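Long-range contacts in putative leucoanthocyanidin reductase 1 (Vitis vinifera, PDB 3I6I), which catalyses the NADPH-dependent reduction of leucoanthocyanidins to flavan-3-ols such as catechin: residues V13-A18 with R35-L40; R114-E119 with T155-N160; D211-N216 with T297-D302. All coordinates share one frame; numbering follows the deposited sequence.

Contact 1 of 3, residues V13-A18 with R35-L40; sequences VLIAGA and RPTYIL. With NDP (NADPH dihydro-nicotinamide-adenine-dinucleotide phosphate), chain B.
V13-A16 and T37-L40 are adjacent parallel strands of the Rossmann fold, joined by helix 21-32 in a beta-alpha-beta crossover. Four backbone hydrogen bonds hold them together. V13 N donates to P36 O at 2.9 Å, and Y38 N closes on V13 O at 2.7 Å. I15 N then bonds to Y38 O. L40 N reaches I15 O almost straight, with an angle of 179° at the hydrogen. L14 and A16 instead bond strand 86-89 with their backbones.

On the face of V13, I15 and I39, the tip of I39 does the packing. Its second torsion (chi2 -56°) folds CD1 back over the first strand. I39 CD1 there meets I15 CB at 4.0 Å and A18 CB at 3.7 Å. On the face of L14 and Y38, L14 CG is anti to its backbone N (chi1 178°), and L14 CD1 lies against Y38 CB at 4.0 Å. L40 CD2 touches A16 CB at 4.0 Å and approaches the adenine at NDP C2A, 4.2 Å away.

Past A16 the chains part and two waters enter. One accepts from A18 N, the other from G17 N, and both lie close to L40 O. G17 CA passes 3.2 Å from NDP C4B of the adenosine ribose. A CB here would collide with NDP O4B, and the backbone angles also call for glycine.

Helix 21-32 covers one face, with V26 on I15, A27 on A18 and L31 on T37. Helix 72-81 covers L14 and L40 on the other. Strand 63-66 flanks the second strand, and strand 86-89 the first.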
# COMPACT_ATOMS: atom_id res chain seq x y z
N VAL A 13 1.71 -18.90 0.86
CA VAL A 13 1.46 -17.50 1.21
C VAL A 13 0.10 -17.37 1.86
O VAL A 13 -0.88 -17.91 1.33
CB VAL A 13 1.45 -16.58 -0.04
CG1 VAL A 13 1.23 -15.10 0.38
CG2 VAL A 13 2.72 -16.74 -0.86
N LEU A 14 0.06 -16.71 3.02
CA LEU A 14 -1.19 -16.31 3.68
C LEU A 14 -1.33 -14.80 3.57
O LEU A 14 -0.44 -14.03 4.02
CB LEU A 14 -1.18 -16.68 5.17
CG LEU A 14 -2.42 -16.29 5.98
CD1 LEU A 14 -3.73 -17.01 5.52
CD2 LEU A 14 -2.19 -16.49 7.48
N ILE A 15 -2.44 -14.36 3.00
CA ILE A 15 -2.76 -12.93 2.89
C ILE A 15 -3.96 -12.60 3.77
O ILE A 15 -5.02 -13.22 3.65
CB ILE A 15 -3.07 -12.56 1.42
CG1 ILE A 15 -1.88 -12.99 0.53
CG2 ILE A 15 -3.42 -11.06 1.27
CD1 ILE A 15 -1.97 -12.57 -0.86
N ALA A 16 -3.77 -11.62 4.64
CA ALA A 16 -4.84 -11.07 5.44
C ALA A 16 -5.22 -9.73 4.84
O ALA A 16 -4.35 -8.91 4.57
CB ALA A 16 -4.41 -10.89 6.89
N GLY A 17 -6.51 -9.52 4.63
CA GLY A 17 -6.98 -8.28 4.01
C GLY A 17 -7.09 -8.34 2.50
O GLY A 17 -7.09 -7.30 1.81
N ALA A 18 -7.23 -9.54 1.97
CA ALA A 18 -7.35 -9.73 0.51
C ALA A 18 -8.60 -9.09 -0.15
O ALA A 18 -8.61 -8.91 -1.37
CB ALA A 18 -7.25 -11.20 0.17
N ARG A 35 1.80 -18.98 -7.11
CA ARG A 35 2.18 -19.24 -5.70
C ARG A 35 0.99 -19.85 -4.93
O ARG A 35 -0.14 -19.38 -5.08
CB ARG A 35 2.56 -17.94 -5.02
CG ARG A 35 3.84 -17.25 -5.52
CD ARG A 35 4.13 -15.99 -4.68
NE ARG A 35 5.31 -15.21 -5.09
CZ ARG A 35 6.57 -15.52 -4.77
NH1 ARG A 35 6.86 -16.61 -4.05
NH2 ARG A 35 7.56 -14.72 -5.16
N PRO A 36 1.23 -20.89 -4.11
CA PRO A 36 0.10 -21.41 -3.33
C PRO A 36 -0.38 -20.33 -2.38
O PRO A 36 0.42 -19.80 -1.58
CB PRO A 36 0.68 -22.60 -2.56
CG PRO A 36 2.03 -22.85 -3.16
CD PRO A 36 2.49 -21.61 -3.81
N THR A 37 -1.66 -19.97 -2.47
CA THR A 37 -2.15 -18.77 -1.84
C THR A 37 -3.38 -19.03 -1.00
O THR A 37 -4.37 -19.56 -1.49
CB THR A 37 -2.47 -17.67 -2.89
OG1 THR A 37 -1.29 -17.38 -3.64
CG2 THR A 37 -2.95 -16.38 -2.20
N TYR A 38 -3.30 -18.65 0.28
CA TYR A 38 -4.36 -18.86 1.24
C TYR A 38 -4.87 -17.49 1.64
O TYR A 38 -4.08 -16.58 1.88
CB TYR A 38 -3.84 -19.58 2.50
CG TYR A 38 -3.41 -21.02 2.28
CD1 TYR A 38 -4.17 -22.09 2.74
CD2 TYR A 38 -2.25 -21.29 1.56
CE1 TYR A 38 -3.78 -23.38 2.53
CE2 TYR A 38 -1.85 -22.57 1.33
CZ TYR A 38 -2.61 -23.62 1.81
OH TYR A 38 -2.16 -24.89 1.55
N ILE A 39 -6.18 -17.35 1.72
CA ILE A 39 -6.81 -16.05 1.94
C ILE A 39 -7.61 -16.11 3.23
O ILE A 39 -8.52 -16.94 3.36
CB ILE A 39 -7.77 -15.74 0.76
CG1 ILE A 39 -6.96 -15.59 -0.56
CG2 ILE A 39 -8.65 -14.52 1.04
CD1 ILE A 39 -5.89 -14.57 -0.52
N LEU A 40 -7.28 -15.23 4.17
CA LEU A 40 -7.98 -15.19 5.45
C LEU A 40 -9.30 -14.47 5.29
O LEU A 40 -9.34 -13.40 4.72
CB LEU A 40 -7.11 -14.47 6.50
CG LEU A 40 -7.48 -14.57 7.99
CD1 LEU A 40 -7.53 -16.05 8.45
CD2 LEU A 40 -6.43 -13.80 8.78
PA NDP B . -9.09 -1.96 3.30
O1A NDP B . -9.95 -1.36 4.39
O2A NDP B . -9.55 -1.70 1.74
O5B NDP B . -8.89 -3.55 3.40
C5B NDP B . -8.56 -4.13 4.63
C4B NDP B . -8.63 -5.60 4.57
O4B NDP B . -8.20 -6.00 5.93
C3B NDP B . -10.09 -6.12 4.40
O3B NDP B . -10.13 -7.35 3.64
C2B NDP B . -10.52 -6.38 5.84
O2B NDP B . -11.52 -7.40 5.87
C1B NDP B . -9.22 -6.94 6.41
N9A NDP B . -9.11 -6.97 7.87
C8A NDP B . -9.17 -5.91 8.67
N7A NDP B . -9.00 -6.31 9.93
C5A NDP B . -8.82 -7.63 9.93
C6A NDP B . -8.60 -8.58 10.94
N6A NDP B . -8.52 -8.20 12.21
N1A NDP B . -8.46 -9.87 10.59
C2A NDP B . -8.51 -10.24 9.32
N3A NDP B . -8.71 -9.37 8.32
C4A NDP B . -8.87 -8.06 8.62
O3 NDP B . -7.62 -1.36 3.46
PN NDP B . -6.67 -0.60 2.36
O1N NDP B . -6.36 -1.31 1.10
O2N NDP B . -7.28 0.85 2.28
O5D NDP B . -5.35 -0.40 3.32
C5D NDP B . -4.35 -1.43 3.39
C4D NDP B . -3.02 -0.80 3.71
O4D NDP B . -2.69 -0.06 2.49
C3D NDP B . -3.02 0.20 4.84
O3D NDP B . -1.76 0.13 5.50
C2D NDP B . -3.11 1.53 4.11
O2D NDP B . -2.42 2.49 4.88
C1D NDP B . -2.33 1.27 2.83
N1N NDP B . -2.81 2.00 1.60
C2N NDP B . -1.91 2.61 0.70
C3N NDP B . -2.34 3.54 -0.15
C7N NDP B . -1.35 4.17 -1.15
O7N NDP B . -0.17 3.80 -1.21
N7N NDP B . -1.85 5.07 -1.99
C4N NDP B . -3.81 3.96 -0.13
C5N NDP B . -4.69 2.85 0.44
C6N NDP B . -4.17 1.90 1.21
P2B NDP B . -13.08 -6.98 6.34
O1X NDP B . -13.69 -6.10 5.31
O2X NDP B . -13.77 -8.39 6.58
O3X NDP B . -12.93 -6.26 7.74
O HOH W 1 -7.60 -11.96 3.36
O HOH W 2 -8.43 -10.95 6.19

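Contact 2 of 3, residues R114-E119 with T155-N160; sequences RFLPSE and TYICCN. With NDP (NADPH dihydro-nicotinamide-adenine-dinucleotide phosphate), chain B.
R114 and T155 mark the tightly packed end of this contact, where the end of strand 114-116 comes up to the start of strand 155-158. The R114 side chain is bent at chi2 (71°) and chi3 (68°), which curls the guanidinium round to T155. R114 NH1 donates to T155 OG1 at 2.8 Å, with the oxygen near the guanidinium plane. R114 NH2 donates to D211 O and NH1 also reaches T214 OG1, so partners in the 211-216 loop fix the guanidinium. One direct backbone bond follows, T155 N to F115 O at 3.1 Å. L116 and T155 run alongside each other, with L116 CD1 3.9 Å from T155 CB. The other methyl, L116 CD2, meets I157 CG1 at 3.8 Å. P117 comes in at the edge of the Y156 ring, with CG 3.8 Å from Y156 CD1. Y156 OH is hydrogen-bonded to E148.

After L116 the first segment is loop, and the packing is looser. At P117 a single water bridges to the second strand. It donates to P117 O at 2.8 Å and to T155 O, and accepts from I157 N. The loop returns at E119, whose CB rests 3.4 Å from I157 O, while the carboxylate pairs with R144.

S118, the centre of an inverse gamma turn, points away to the cofactor, and its OG accepts from NDP O3D at 2.9 Å. Loops after the C-terminal ends of these parallel strands thus carry S118, E119 and N160 to the nicotinamide half of NADPH, as in NAD(P)-binding Rossmann-fold proteins.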
# COMPACT_ATOMS: atom_id res chain seq x y z
N ARG A 114 9.02 -15.04 5.80
CA ARG A 114 8.91 -13.62 5.53
C ARG A 114 7.56 -13.08 5.96
O ARG A 114 6.53 -13.71 5.68
CB ARG A 114 9.14 -13.30 4.06
CG ARG A 114 9.66 -11.88 3.77
CD ARG A 114 11.11 -11.66 4.20
NE ARG A 114 12.05 -12.43 3.37
CZ ARG A 114 12.53 -12.04 2.19
NH1 ARG A 114 12.20 -10.86 1.66
NH2 ARG A 114 13.35 -12.81 1.53
N PHE A 115 7.56 -11.94 6.64
CA PHE A 115 6.35 -11.21 6.98
C PHE A 115 6.41 -9.86 6.29
O PHE A 115 7.40 -9.09 6.45
CB PHE A 115 6.27 -10.99 8.49
CG PHE A 115 5.05 -10.17 8.95
CD1 PHE A 115 5.22 -9.20 9.88
CD2 PHE A 115 3.75 -10.40 8.43
CE1 PHE A 115 4.12 -8.44 10.35
CE2 PHE A 115 2.67 -9.66 8.84
CZ PHE A 115 2.84 -8.69 9.82
N LEU A 116 5.33 -9.53 5.59
CA LEU A 116 5.13 -8.16 5.11
C LEU A 116 3.97 -7.50 5.86
O LEU A 116 2.79 -7.82 5.58
CB LEU A 116 4.83 -8.12 3.59
CG LEU A 116 6.00 -8.34 2.61
CD1 LEU A 116 6.71 -9.72 2.83
CD2 LEU A 116 5.50 -8.26 1.16
N PRO A 117 4.27 -6.62 6.83
CA PRO A 117 3.14 -5.95 7.51
C PRO A 117 2.45 -4.96 6.60
O PRO A 117 2.92 -4.69 5.48
CB PRO A 117 3.78 -5.26 8.70
CG PRO A 117 5.23 -5.05 8.24
CD PRO A 117 5.58 -6.16 7.35
N SER A 118 1.35 -4.41 7.11
CA SER A 118 0.49 -3.52 6.34
C SER A 118 1.10 -2.15 6.26
O SER A 118 0.84 -1.27 7.09
CB SER A 118 -0.92 -3.45 6.91
OG SER A 118 -1.75 -2.77 5.99
N GLU A 119 1.98 -2.03 5.28
CA GLU A 119 2.75 -0.82 5.00
C GLU A 119 2.10 -0.15 3.76
O GLU A 119 1.05 0.50 3.88
CB GLU A 119 4.24 -1.19 4.80
CG GLU A 119 4.96 -1.66 6.09
CD GLU A 119 5.49 -0.52 6.92
OE1 GLU A 119 5.71 0.59 6.34
OE2 GLU A 119 5.68 -0.69 8.15
N THR A 155 9.85 -7.70 5.28
CA THR A 155 10.04 -6.79 4.15
C THR A 155 8.97 -5.70 4.28
O THR A 155 7.81 -6.01 4.45
CB THR A 155 9.94 -7.53 2.78
OG1 THR A 155 10.99 -8.50 2.63
CG2 THR A 155 10.03 -6.55 1.61
N TYR A 156 9.40 -4.45 4.21
CA TYR A 156 8.50 -3.28 4.32
C TYR A 156 8.29 -2.67 2.94
O TYR A 156 9.26 -2.18 2.34
CB TYR A 156 9.10 -2.23 5.26
CG TYR A 156 9.41 -2.71 6.66
CD1 TYR A 156 8.58 -3.62 7.33
CD2 TYR A 156 10.51 -2.17 7.37
CE1 TYR A 156 8.86 -4.02 8.62
CE2 TYR A 156 10.78 -2.56 8.69
CZ TYR A 156 9.95 -3.48 9.31
OH TYR A 156 10.18 -3.95 10.60
N ILE A 157 7.06 -2.77 2.43
CA ILE A 157 6.71 -2.29 1.09
C ILE A 157 6.35 -0.81 1.14
O ILE A 157 5.26 -0.43 1.63
CB ILE A 157 5.53 -3.11 0.44
CG1 ILE A 157 5.84 -4.59 0.25
CG2 ILE A 157 5.11 -2.46 -0.94
CD1 ILE A 157 7.06 -4.90 -0.72
N CYS A 158 7.25 0.03 0.66
CA CYS A 158 7.04 1.50 0.68
C CYS A 158 6.77 1.93 -0.75
O CYS A 158 7.63 2.51 -1.45
CB CYS A 158 8.23 2.24 1.32
SG CYS A 158 8.66 1.64 3.01
N CYS A 159 5.55 1.63 -1.21
CA CYS A 159 5.23 1.76 -2.60
C CYS A 159 4.71 3.13 -3.07
O CYS A 159 4.34 3.29 -4.25
CB CYS A 159 4.25 0.68 -3.05
SG CYS A 159 2.71 0.73 -2.09
N ASN A 160 4.65 4.08 -2.16
CA ASN A 160 4.28 5.46 -2.51
C ASN A 160 2.81 5.50 -2.96
O ASN A 160 2.03 4.76 -2.41
CB ASN A 160 5.28 6.07 -3.48
CG ASN A 160 6.60 6.41 -2.79
OD1 ASN A 160 6.62 6.93 -1.66
ND2 ASN A 160 7.72 6.07 -3.46
PA NDP B . -9.09 -1.96 3.30
O1A NDP B . -9.95 -1.36 4.39
O2A NDP B . -9.55 -1.70 1.74
O5B NDP B . -8.89 -3.55 3.40
C5B NDP B . -8.56 -4.13 4.63
C4B NDP B . -8.63 -5.60 4.57
O4B NDP B . -8.20 -6.00 5.93
C3B NDP B . -10.09 -6.12 4.40
O3B NDP B . -10.13 -7.35 3.64
C2B NDP B . -10.52 -6.38 5.84
O2B NDP B . -11.52 -7.40 5.87
C1B NDP B . -9.22 -6.94 6.41
N9A NDP B . -9.11 -6.97 7.87
C8A NDP B . -9.17 -5.91 8.67
N7A NDP B . -9.00 -6.31 9.93
C5A NDP B . -8.82 -7.63 9.93
C6A NDP B . -8.60 -8.58 10.94
N6A NDP B . -8.52 -8.20 12.21
N1A NDP B . -8.46 -9.87 10.59
C2A NDP B . -8.51 -10.24 9.32
N3A NDP B . -8.71 -9.37 8.32
C4A NDP B . -8.87 -8.06 8.62
O3 NDP B . -7.62 -1.36 3.46
PN NDP B . -6.67 -0.60 2.36
O1N NDP B . -6.36 -1.31 1.10
O2N NDP B . -7.28 0.85 2.28
O5D NDP B . -5.35 -0.40 3.32
C5D NDP B . -4.35 -1.43 3.39
C4D NDP B . -3.02 -0.80 3.71
O4D NDP B . -2.69 -0.06 2.49
C3D NDP B . -3.02 0.20 4.84
O3D NDP B . -1.76 0.13 5.50
C2D NDP B . -3.11 1.53 4.11
O2D NDP B . -2.42 2.49 4.88
C1D NDP B . -2.33 1.27 2.83
N1N NDP B . -2.81 2.00 1.60
C2N NDP B . -1.91 2.61 0.70
C3N NDP B . -2.34 3.54 -0.15
C7N NDP B . -1.35 4.17 -1.15
O7N NDP B . -0.17 3.80 -1.21
N7N NDP B . -1.85 5.07 -1.99
C4N NDP B . -3.81 3.96 -0.13
C5N NDP B . -4.69 2.85 0.44
C6N NDP B . -4.17 1.90 1.21
P2B NDP B . -13.08 -6.98 6.34
O1X NDP B . -13.69 -6.10 5.31
O2X NDP B . -13.77 -8.39 6.58
O3X NDP B . -12.93 -6.26 7.74
O HOH W 3 5.34 -4.58 4.09

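Contact 3 of 3, residues D211-N216 with T297-D302; sequences DVRTLN and TLYPED
D211 and Y299 meet tip to tip, with carboxylate and ring planes 60° apart. Y299 OH donates to D211 OD2 at 2.7 Å, arriving on the anti side of that oxygen and somewhat out of the carboxylate plane. The syn sides of D211 are taken by R213, which grips the acid side-on in a salt bridge. R213 NE bonds to OD1 of D211 at 3.0 Å, and R213 NH2 to its OD2 at 2.8 Å.

The R213 chain bends at chi3 (-69°), which also brings the end of the guanidinium to the other segment. There NH1 and NH2 of R213 both donate to L298 O, at 2.9 and 3.0 Å. NH2 thus bridges D211 and the backbone carbonyl at the end of helix 295-298.

R213 and L298 lie antiparallel as they pass. L298 CD2 sits over the middle of one guanidinium face, 3.6 Å from R213 CZ. Y299 instead brings CE1 to the guanidinium edge, with the two planes nearly perpendicular at 87°. L298 CD1 reaches across to T214 CG2 at 3.8 Å. The Y299 ring also packs on helix 198-208. R213 itself is exposed, whereas L298 and T214 are buried.

D211 OD1 takes a second bond, from R213 N at 2.9 Å. This Asx turn and the side-on salt bridge fix R213, which binds the last carbonyl of helix 295-298 end-on with two N-H groups.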
# COMPACT_ATOMS: atom_id res chain seq x y z
N ASP A 211 12.85 -12.97 -2.29
CA ASP A 211 14.07 -12.40 -2.89
C ASP A 211 15.09 -12.26 -1.78
O ASP A 211 14.81 -11.67 -0.75
CB ASP A 211 13.73 -11.05 -3.54
CG ASP A 211 14.76 -10.55 -4.49
OD1 ASP A 211 15.99 -10.70 -4.25
OD2 ASP A 211 14.34 -9.97 -5.54
N VAL A 212 16.28 -12.82 -1.97
CA VAL A 212 17.34 -12.63 -0.95
C VAL A 212 17.66 -11.14 -0.71
O VAL A 212 18.09 -10.73 0.37
CB VAL A 212 18.62 -13.39 -1.31
CG1 VAL A 212 19.37 -12.66 -2.52
CG2 VAL A 212 19.51 -13.49 -0.07
N ARG A 213 17.44 -10.30 -1.72
CA ARG A 213 17.85 -8.95 -1.67
C ARG A 213 16.87 -8.03 -0.92
O ARG A 213 17.19 -6.87 -0.66
CB ARG A 213 17.99 -8.38 -3.11
CG ARG A 213 19.02 -9.17 -3.94
CD ARG A 213 19.00 -8.69 -5.39
NE ARG A 213 17.74 -9.09 -6.01
CZ ARG A 213 17.24 -8.57 -7.13
NH1 ARG A 213 17.93 -7.67 -7.83
NH2 ARG A 213 16.06 -9.00 -7.54
N THR A 214 15.71 -8.56 -0.60
CA THR A 214 14.68 -7.77 0.13
C THR A 214 14.50 -8.22 1.57
O THR A 214 13.68 -7.69 2.32
CB THR A 214 13.37 -7.87 -0.57
OG1 THR A 214 12.93 -9.24 -0.60
CG2 THR A 214 13.49 -7.25 -1.97
N LEU A 215 15.33 -9.16 1.99
CA LEU A 215 15.26 -9.66 3.35
C LEU A 215 15.65 -8.62 4.38
O LEU A 215 16.77 -8.10 4.38
CB LEU A 215 16.15 -10.89 3.47
CG LEU A 215 16.33 -11.48 4.86
CD1 LEU A 215 14.97 -11.96 5.40
CD2 LEU A 215 17.38 -12.63 4.78
N ASN A 216 14.75 -8.35 5.33
CA ASN A 216 14.98 -7.37 6.35
C ASN A 216 15.29 -5.96 5.79
O ASN A 216 16.05 -5.17 6.38
CB ASN A 216 16.05 -7.87 7.32
CG ASN A 216 15.68 -9.19 7.95
OD1 ASN A 216 14.50 -9.53 8.08
ND2 ASN A 216 16.68 -9.93 8.39
N THR A 297 15.48 -1.08 -9.71
CA THR A 297 16.85 -1.63 -9.81
C THR A 297 16.90 -3.10 -9.39
O THR A 297 17.76 -3.85 -9.87
CB THR A 297 17.85 -0.72 -9.06
OG1 THR A 297 17.59 -0.73 -7.67
CG2 THR A 297 17.74 0.72 -9.55
N LEU A 298 15.97 -3.54 -8.54
CA LEU A 298 15.81 -4.97 -8.24
C LEU A 298 15.41 -5.76 -9.46
O LEU A 298 15.86 -6.89 -9.63
CB LEU A 298 14.75 -5.21 -7.16
CG LEU A 298 15.13 -4.77 -5.74
CD1 LEU A 298 13.87 -4.78 -4.83
CD2 LEU A 298 16.27 -5.68 -5.16
N TYR A 299 14.50 -5.19 -10.28
CA TYR A 299 13.84 -5.94 -11.35
C TYR A 299 14.01 -5.17 -12.65
O TYR A 299 13.09 -4.54 -13.15
CB TYR A 299 12.37 -6.17 -10.97
CG TYR A 299 12.26 -6.86 -9.62
CD1 TYR A 299 12.80 -8.14 -9.42
CD2 TYR A 299 11.63 -6.25 -8.56
CE1 TYR A 299 12.73 -8.76 -8.19
CE2 TYR A 299 11.56 -6.84 -7.34
CZ TYR A 299 12.11 -8.09 -7.15
OH TYR A 299 12.03 -8.65 -5.92
N PRO A 300 15.24 -5.14 -13.16
CA PRO A 300 15.50 -4.34 -14.36
C PRO A 300 14.79 -4.89 -15.61
O PRO A 300 14.51 -6.09 -15.70
CB PRO A 300 17.03 -4.46 -14.55
CG PRO A 300 17.42 -5.72 -13.75
CD PRO A 300 16.46 -5.74 -12.60
N GLU A 301 14.53 -3.99 -16.55
CA GLU A 301 13.89 -4.37 -17.82
C GLU A 301 12.49 -5.01 -17.61
O GLU A 301 12.10 -5.99 -18.29
CB GLU A 301 14.80 -5.24 -18.67
CG GLU A 301 15.95 -4.46 -19.27
CD GLU A 301 16.89 -5.32 -20.07
OE1 GLU A 301 16.50 -6.45 -20.44
OE2 GLU A 301 18.02 -4.87 -20.32
N ASP A 302 11.78 -4.46 -16.64
CA ASP A 302 10.44 -4.92 -16.27
C ASP A 302 9.62 -3.67 -15.99
O ASP A 302 9.45 -3.23 -14.84
CB ASP A 302 10.53 -5.86 -15.08
CG ASP A 302 9.30 -6.73 -14.93
OD1 ASP A 302 8.27 -6.40 -15.56
OD2 ASP A 302 9.34 -7.73 -14.16

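Overall arrangement
From the N terminus the three contacts follow in series; none nests in or crosses another. Contact 1 closes the short loop round helix 21-32, at the adenosine end of NADPH. Contact 2 closes a longer loop that includes helix 133-149. It joins the last strand of the five-stranded sheet to the first of the three-stranded one, near the nicotinamide ribose. Contacts 1 and 2 do not touch, and their centres lie 15 Å apart. Contact 3 spans 80 residues and ties the loop before strand 217-220 to helix 295-298. It touches contact 2 directly: T214 O probably bonds T155 OG1; T214 OG1, which also bonds T208 O, probably meets R114 NH1.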